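Local coordinates for protein 3-oxosteroid 1-dehydrogenase (Sterolibacterium denitrificans, PDB 7P18) that is an FAD-dependent enzyme that probably introduces a 1,2 double bond into the A ring of 3-oxosteroids, passing the electrons to an acceptor, at residues T7-V12 against L29-L34; V13-G18 against V35-D40. All coordinates share one frame; numbering follows the deposited sequence.

Contact 1: T7-V12 against L29-L34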
loop_
_atom_site.group_PDB
_atom_site.type_symbol
_atom_site.label_atom_id
_atom_site.label_comp_id
_atom_site.label_asym_id
_atom_site.label_seq_id
_atom_site.Cartn_x
_atom_site.Cartn_y
_atom_site.Cartn_z
ATOM N N THR A 7 -4.815 23.962 23.128
ATOM C CA THR A 7 -4.409 22.856 24.027
ATOM C C THR A 7 -5.392 21.704 23.899
ATOM O O THR A 7 -6.619 21.934 24.025
ATOM C CB THR A 7 -4.297 23.315 25.483
ATOM O OG1 THR A 7 -3.454 24.461 25.484
ATOM C CG2 THR A 7 -3.685 22.258 26.368
ATOM N N TYR A 8 -4.849 20.510 23.653
ATOM C CA TYR A 8 -5.608 19.239 23.602
ATOM C C TYR A 8 -4.850 18.205 24.435
ATOM O O TYR A 8 -3.649 18.387 24.690
ATOM C CB TYR A 8 -5.786 18.810 22.139
ATOM C CG TYR A 8 -6.453 19.835 21.253
ATOM C CD1 TYR A 8 -5.737 20.881 20.691
ATOM C CD2 TYR A 8 -7.808 19.763 20.982
ATOM C CE1 TYR A 8 -6.353 21.825 19.883
ATOM C CE2 TYR A 8 -8.434 20.688 20.166
ATOM C CZ TYR A 8 -7.703 21.728 19.622
ATOM O OH TYR A 8 -8.323 22.633 18.814
ATOM N N ASP A 9 -5.524 17.123 24.813
ATOM C CA ASP A 9 -4.837 15.954 25.430
ATOM C C ASP A 9 -3.883 15.361 24.387
ATOM O O ASP A 9 -2.672 15.177 24.686
ATOM C CB ASP A 9 -5.868 14.953 25.952
ATOM C CG ASP A 9 -6.666 15.502 27.128
ATOM O OD1 ASP A 9 -6.107 16.368 27.813
ATOM O OD2 ASP A 9 -7.804 15.056 27.322
ATOM N N VAL A 10 -4.399 15.159 23.178
ATOM C CA VAL A 10 -3.669 14.423 22.103
ATOM C C VAL A 10 -3.696 15.258 20.808
ATOM O O VAL A 10 -4.793 15.646 20.368
ATOM C CB VAL A 10 -4.295 13.029 21.905
ATOM C CG1 VAL A 10 -3.640 12.293 20.756
ATOM C CG2 VAL A 10 -4.217 12.195 23.181
ATOM N N ILE A 11 -2.526 15.497 20.224
ATOM C CA ILE A 11 -2.458 16.022 18.844
ATOM C C ILE A 11 -1.900 14.927 17.928
ATOM O O ILE A 11 -0.800 14.430 18.181
ATOM C CB ILE A 11 -1.654 17.326 18.776
ATOM C CG1 ILE A 11 -2.159 18.347 19.793
ATOM C CG2 ILE A 11 -1.730 17.861 17.355
ATOM C CD1 ILE A 11 -1.252 19.523 19.946
ATOM N N VAL A 12 -2.654 14.599 16.880
ATOM C CA VAL A 12 -2.277 13.577 15.858
ATOM C C VAL A 12 -1.808 14.316 14.613
ATOM O O VAL A 12 -2.591 15.115 14.076
ATOM C CB VAL A 12 -3.462 12.662 15.550
ATOM C CG1 VAL A 12 -3.131 11.657 14.477
ATOM C CG2 VAL A 12 -3.969 11.955 16.819
ATOM N N LEU A 29 -11.743 6.910 24.483
ATOM C CA LEU A 29 -11.145 6.654 25.820
ATOM C C LEU A 29 -11.169 7.925 26.680
ATOM O O LEU A 29 -10.605 7.885 27.769
ATOM C CB LEU A 29 -9.715 6.138 25.636
ATOM C CG LEU A 29 -9.587 4.754 24.979
ATOM C CD1 LEU A 29 -8.111 4.388 24.768
ATOM C CD2 LEU A 29 -10.300 3.681 25.816
ATOM N N GLY A 30 -11.795 9.004 26.201
ATOM C CA GLY A 30 -12.110 10.205 27.000
ATOM C C GLY A 30 -11.085 11.311 26.829
ATOM O O GLY A 30 -11.103 12.234 27.644
ATOM N N LEU A 31 -10.205 11.237 25.819
ATOM C CA LEU A 31 -9.181 12.280 25.582
ATOM C C LEU A 31 -9.698 13.259 24.529
ATOM O O LEU A 31 -10.341 12.803 23.540
ATOM C CB LEU A 31 -7.869 11.648 25.086
ATOM C CG LEU A 31 -7.257 10.605 26.020
ATOM C CD1 LEU A 31 -6.353 9.636 25.261
ATOM C CD2 LEU A 31 -6.500 11.289 27.149
ATOM N N SER A 32 -9.342 14.534 24.700
ATOM C CA SER A 32 -9.541 15.608 23.698
ATOM C C SER A 32 -8.466 15.445 22.612
ATOM O O SER A 32 -7.268 15.309 22.949
ATOM C CB SER A 32 -9.543 17.001 24.334
ATOM O OG SER A 32 -8.257 17.398 24.782
ATOM N N VAL A 33 -8.903 15.441 21.358
ATOM C CA VAL A 33 -8.030 15.158 20.185
ATOM C C VAL A 33 -8.119 16.302 19.169
ATOM O O VAL A 33 -9.240 16.767 18.900
ATOM C CB VAL A 33 -8.384 13.803 19.555
ATOM C CG1 VAL A 33 -7.441 13.449 18.424
ATOM C CG2 VAL A 33 -8.353 12.694 20.602
ATOM N N LEU A 34 -6.971 16.669 18.598
ATOM C CA LEU A 34 -6.896 17.429 17.322
ATOM C C LEU A 34 -6.096 16.621 16.295
ATOM O O LEU A 34 -5.011 16.106 16.652
ATOM C CB LEU A 34 -6.208 18.763 17.590
ATOM C CG LEU A 34 -5.865 19.590 16.351
ATOM C CD1 LEU A 34 -7.103 20.063 15.646
ATOM C CD2 LEU A 34 -4.949 20.761 16.699
HETATM O O HOH W 1 -9.031 13.850 29.181
#
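Leu34 lays its CB over the middle of the Tyr8 ring, 3.6 Å from the ring centroid and only 3° off the normal, a CH-pi contact squarely on the face. From there the leucine branches toward the ring's rim, where its CD2 comes within 3.6 Å of Tyr8 CE1. Tyr8 reaches this position because CG sits anti to its carbonyl carbon (chi1 -56°). Beyond the pair, Leu260 of strand 256-262 also packs on Leu34.

Ser32 and Asp9, where the chain turns a corner, exchange backbone and side-chain groups. The amide of Asp9 gives a hydrogen bond to Ser32 OG (2.7 Å, 164° at the hydrogen), and the amide of Ser32 returns one to Asp9 OD2 at 3.1 Å, arriving on the anti side and well out of the carboxylate plane. A water also bridges Asp9 OD2 and Gly30 O, in the turn after the helix, whereas OD1 forms a salt bridge with Arg263.

After the corner the strands run parallel, with Leu34 N to Val10 O at 3.0 Å and Val12 N to Leu34 O at 2.8 Å. On the opposite face from Ile11 and Leu34, Val10 CG2 meets Leu31 CD1 at 3.9 Å, and Val33 packs on Ala23 and Ala26 of helix 17-28. Strand 10-13, that helix, ended by a Schellman motif at Gly30, and strand 33-36 form the beta-alpha-beta unit of a Rossmann-type FAD-binding fold.

Contact 2: V13-G18 against V35-D40; sequences VGSGAG and VVEKSD. With FAD (flavin-adenine dinucleotide), chain C.
Ser15 and Glu37 meet where two parallel strands run out at the adenosine ribose of FAD. The serine hydroxyl, held between its backbone N and carbonyl carbon (chi1 64°), donates to Glu37 OE1 at 2.7 Å, approaching from above the carboxylate plane. Its own oxygen has a further partner in the amide of Gly43, which helps to fix the rotation. The amide of Ser15 adds a weak bond to the same OE1.

Glu37 leaves the backbone with CG anti to N, then bends at chi2 (57°), which brings the carboxylate to the sugar's hydroxyls. There the two oxygens divide the ribose diol: FAD O3B donates to OE1 and FAD O2B to OE2, each at 2.7 Å. The amide of Ser39 reaches OE2 from the anti side at 2.9 Å, so protein and cofactor donors together hold the group in place. Lys38, extended beyond CG, instead lays its CB and CD over a face of the adenine, with CD 3.4 Å from FAD N7A, and its amine forms a salt bridge with Asp302.

Beside this site, Gly14 N bonds to Val36 O at 2.8 Å. With no side chain on Gly14, its CA lies 3.4 Å from FAD O4B, and Gly16 likewise lets the backbone run close beside the pyrophosphate. The glycines therefore let the cofactor come close to the backbone, while a buried carboxylate surrounded by hydroxyl and amide donors is probably stabilised as the anion, well suited to recognise a ribose diol.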
loop_
_atom_site.group_PDB
_atom_site.type_symbol
_atom_site.label_atom_id
_atom_site.label_comp_id
_atom_site.label_asym_id
_atom_site.label_seq_id
_atom_site.Cartn_x
_atom_site.Cartn_y
_atom_site.Cartn_z
ATOM N N VAL A 13 -0.583 14.070 14.197
ATOM C CA VAL A 13 -0.002 14.652 12.952
ATOM C C VAL A 13 -0.185 13.679 11.792
ATOM O O VAL A 13 0.401 12.576 11.817
ATOM C CB VAL A 13 1.460 15.022 13.170
ATOM C CG1 VAL A 13 2.051 15.663 11.920
ATOM C CG2 VAL A 13 1.603 15.915 14.390
ATOM N N GLY A 14 -0.965 14.110 10.793
ATOM C CA GLY A 14 -1.273 13.336 9.590
ATOM C C GLY A 14 -2.715 12.893 9.629
ATOM O O GLY A 14 -3.252 12.777 10.714
ATOM N N SER A 15 -3.345 12.647 8.482
ATOM C CA SER A 15 -4.708 12.078 8.401
ATOM C C SER A 15 -4.720 10.830 7.527
ATOM O O SER A 15 -5.747 10.583 6.911
ATOM C CB SER A 15 -5.757 13.090 7.958
ATOM O OG SER A 15 -5.485 13.517 6.637
ATOM N N GLY A 16 -3.677 9.983 7.576
ATOM C CA GLY A 16 -3.812 8.620 7.046
ATOM C C GLY A 16 -4.717 7.789 7.943
ATOM O O GLY A 16 -5.219 8.308 8.932
ATOM N N ALA A 17 -4.913 6.533 7.616
ATOM C CA ALA A 17 -5.844 5.647 8.348
ATOM C C ALA A 17 -5.330 5.463 9.789
ATOM O O ALA A 17 -6.151 5.509 10.741
ATOM C CB ALA A 17 -5.963 4.349 7.606
ATOM N N GLY A 18 -4.037 5.218 9.962
ATOM C CA GLY A 18 -3.443 5.022 11.310
ATOM C C GLY A 18 -3.745 6.222 12.200
ATOM O O GLY A 18 -4.234 6.060 13.346
ATOM N N VAL A 35 -6.591 16.565 15.060
ATOM C CA VAL A 35 -5.822 16.032 13.893
ATOM C C VAL A 35 -5.375 17.205 13.010
ATOM O O VAL A 35 -6.238 18.032 12.682
ATOM C CB VAL A 35 -6.645 15.017 13.102
ATOM C CG1 VAL A 35 -5.812 14.405 11.966
ATOM C CG2 VAL A 35 -7.193 13.936 14.031
ATOM N N VAL A 36 -4.097 17.277 12.661
ATOM C CA VAL A 36 -3.568 18.277 11.681
ATOM C C VAL A 36 -3.083 17.550 10.412
ATOM O O VAL A 36 -2.307 16.563 10.551
ATOM C CB VAL A 36 -2.476 19.174 12.290
ATOM C CG1 VAL A 36 -3.018 19.995 13.463
ATOM C CG2 VAL A 36 -1.223 18.435 12.684
ATOM N N GLU A 37 -3.500 18.048 9.238
ATOM C CA GLU A 37 -3.179 17.502 7.890
ATOM C C GLU A 37 -2.493 18.601 7.050
ATOM O O GLU A 37 -3.050 19.724 6.986
ATOM C CB GLU A 37 -4.456 16.973 7.226
ATOM C CG GLU A 37 -4.302 16.671 5.727
ATOM C CD GLU A 37 -3.223 15.690 5.358
ATOM O OE1 GLU A 37 -3.089 14.668 6.105
ATOM O OE2 GLU A 37 -2.525 15.929 4.328
ATOM N N LYS A 38 -1.321 18.287 6.495
ATOM C CA LYS A 38 -0.465 19.175 5.665
ATOM C C LYS A 38 -1.262 19.627 4.437
ATOM O O LYS A 38 -1.221 20.828 4.152
ATOM C CB LYS A 38 0.836 18.463 5.292
ATOM C CG LYS A 38 1.711 19.048 4.176
ATOM C CD LYS A 38 2.962 18.186 4.124
ATOM C CE LYS A 38 3.899 18.464 2.996
ATOM N NZ LYS A 38 5.177 17.770 3.198
ATOM N N SER A 39 -1.992 18.717 3.791
ATOM C CA SER A 39 -2.514 18.917 2.417
ATOM C C SER A 39 -3.950 19.423 2.494
ATOM O O SER A 39 -4.499 19.571 3.601
ATOM C CB SER A 39 -2.378 17.672 1.571
ATOM O OG SER A 39 -3.474 16.807 1.762
ATOM N N ASP A 40 -4.540 19.641 1.325
ATOM C CA ASP A 40 -5.926 20.136 1.130
ATOM C C ASP A 40 -6.904 18.971 1.238
ATOM O O ASP A 40 -8.106 19.235 1.195
ATOM C CB ASP A 40 -6.070 20.824 -0.243
ATOM C CG ASP A 40 -5.665 19.954 -1.419
ATOM O OD1 ASP A 40 -4.560 19.347 -1.385
ATOM O OD2 ASP A 40 -6.454 19.854 -2.356
HETATM P PA FAD C . -0.453 8.154 4.679
HETATM O O1A FAD C . -1.640 7.286 4.465
HETATM O O2A FAD C . 0.182 8.608 3.392
HETATM O O5B FAD C . -0.926 9.393 5.545
HETATM C C5B FAD C . 0.054 10.396 5.924
HETATM C C4B FAD C . -0.624 11.732 5.921
HETATM O O4B FAD C . 0.222 12.687 6.618
HETATM C C3B FAD C . -0.903 12.338 4.529
HETATM O O3B FAD C . -2.257 12.764 4.416
HETATM C C2B FAD C . 0.091 13.499 4.441
HETATM O O2B FAD C . -0.319 14.514 3.534
HETATM C C1B FAD C . 0.233 13.899 5.910
HETATM N N9A FAD C . 1.450 14.648 6.228
HETATM C C8A FAD C . 2.695 14.543 5.675
HETATM N N7A FAD C . 3.540 15.459 6.140
HETATM C C5A FAD C . 2.803 16.166 7.083
HETATM C C6A FAD C . 3.123 17.248 7.931
HETATM N N6A FAD C . 4.300 17.886 7.928
HETATM N N1A FAD C . 2.148 17.706 8.744
HETATM C C2A FAD C . 0.957 17.101 8.716
HETATM N N3A FAD C . 0.517 16.127 7.912
HETATM C C4A FAD C . 1.517 15.681 7.131
HETATM N N1 FAD C . -0.925 -1.084 2.168
HETATM C C2 FAD C . -1.662 -2.030 2.795
HETATM O O2 FAD C . -1.312 -2.483 3.900
HETATM N N3 FAD C . -2.804 -2.489 2.273
HETATM C C4 FAD C . -3.162 -2.252 0.961
HETATM O O4 FAD C . -4.272 -2.614 0.585
HETATM C C4X FAD C . -2.406 -1.289 0.240
HETATM N N5 FAD C . -2.739 -1.002 -1.007
HETATM C C5X FAD C . -2.030 -0.010 -1.643
HETATM C C6 FAD C . -2.424 0.386 -2.942
HETATM C C7 FAD C . -1.837 1.471 -3.581
HETATM C C7M FAD C . -2.296 1.897 -4.960
HETATM C C8 FAD C . -0.868 2.222 -2.893
HETATM C C8M FAD C . -0.228 3.431 -3.553
HETATM C C9 FAD C . -0.416 1.796 -1.660
HETATM C C9A FAD C . -1.013 0.715 -0.982
HETATM N N10 FAD C . -0.589 0.273 0.280
HETATM C C10 FAD C . -1.289 -0.724 0.949
HETATM C "C1'" FAD C . 0.422 1.020 1.036
HETATM C "C2'" FAD C . -0.275 1.998 2.007
HETATM O "O2'" FAD C . -1.213 2.850 1.350
HETATM C "C3'" FAD C . 0.720 2.861 2.803
HETATM O "O3'" FAD C . 1.872 2.113 3.197
HETATM C "C4'" FAD C . 0.040 3.505 3.993
HETATM O "O4'" FAD C . -1.103 4.202 3.518
HETATM C "C5'" FAD C . 0.929 4.443 4.781
HETATM O "O5'" FAD C . 0.091 5.032 5.793
HETATM P P FAD C . 0.621 6.260 6.652
HETATM O O1P FAD C . -0.524 6.564 7.519
HETATM O O2P FAD C . 1.969 6.050 7.177
HETATM O O3P FAD C . 0.724 7.462 5.546
#

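Contacts 1 and 2 follow one another along a parallel strand pair, contact 2 taking in its last bridge and the loops beyond it. Their centres are 15 Å apart, and the hydrogen-bond ladder probably carries on across the boundary through Val12 O and Val36 N, 3.0 Å apart. Helix 17-28 supplies the crossover for both. Contact 1 is the distal part: the side chain of Val12 lies about 9 Å from FAD, and the contact joins the Rossmann-type sheet to the neighbouring mixed sheet. Contact 2 lies at the carboxyl ends of the strands and binds FAD directly, at its adenosine and pyrophosphate. Neither segment pair supplies the residues that line the steroid pocket, which lies beyond, beside the flavin.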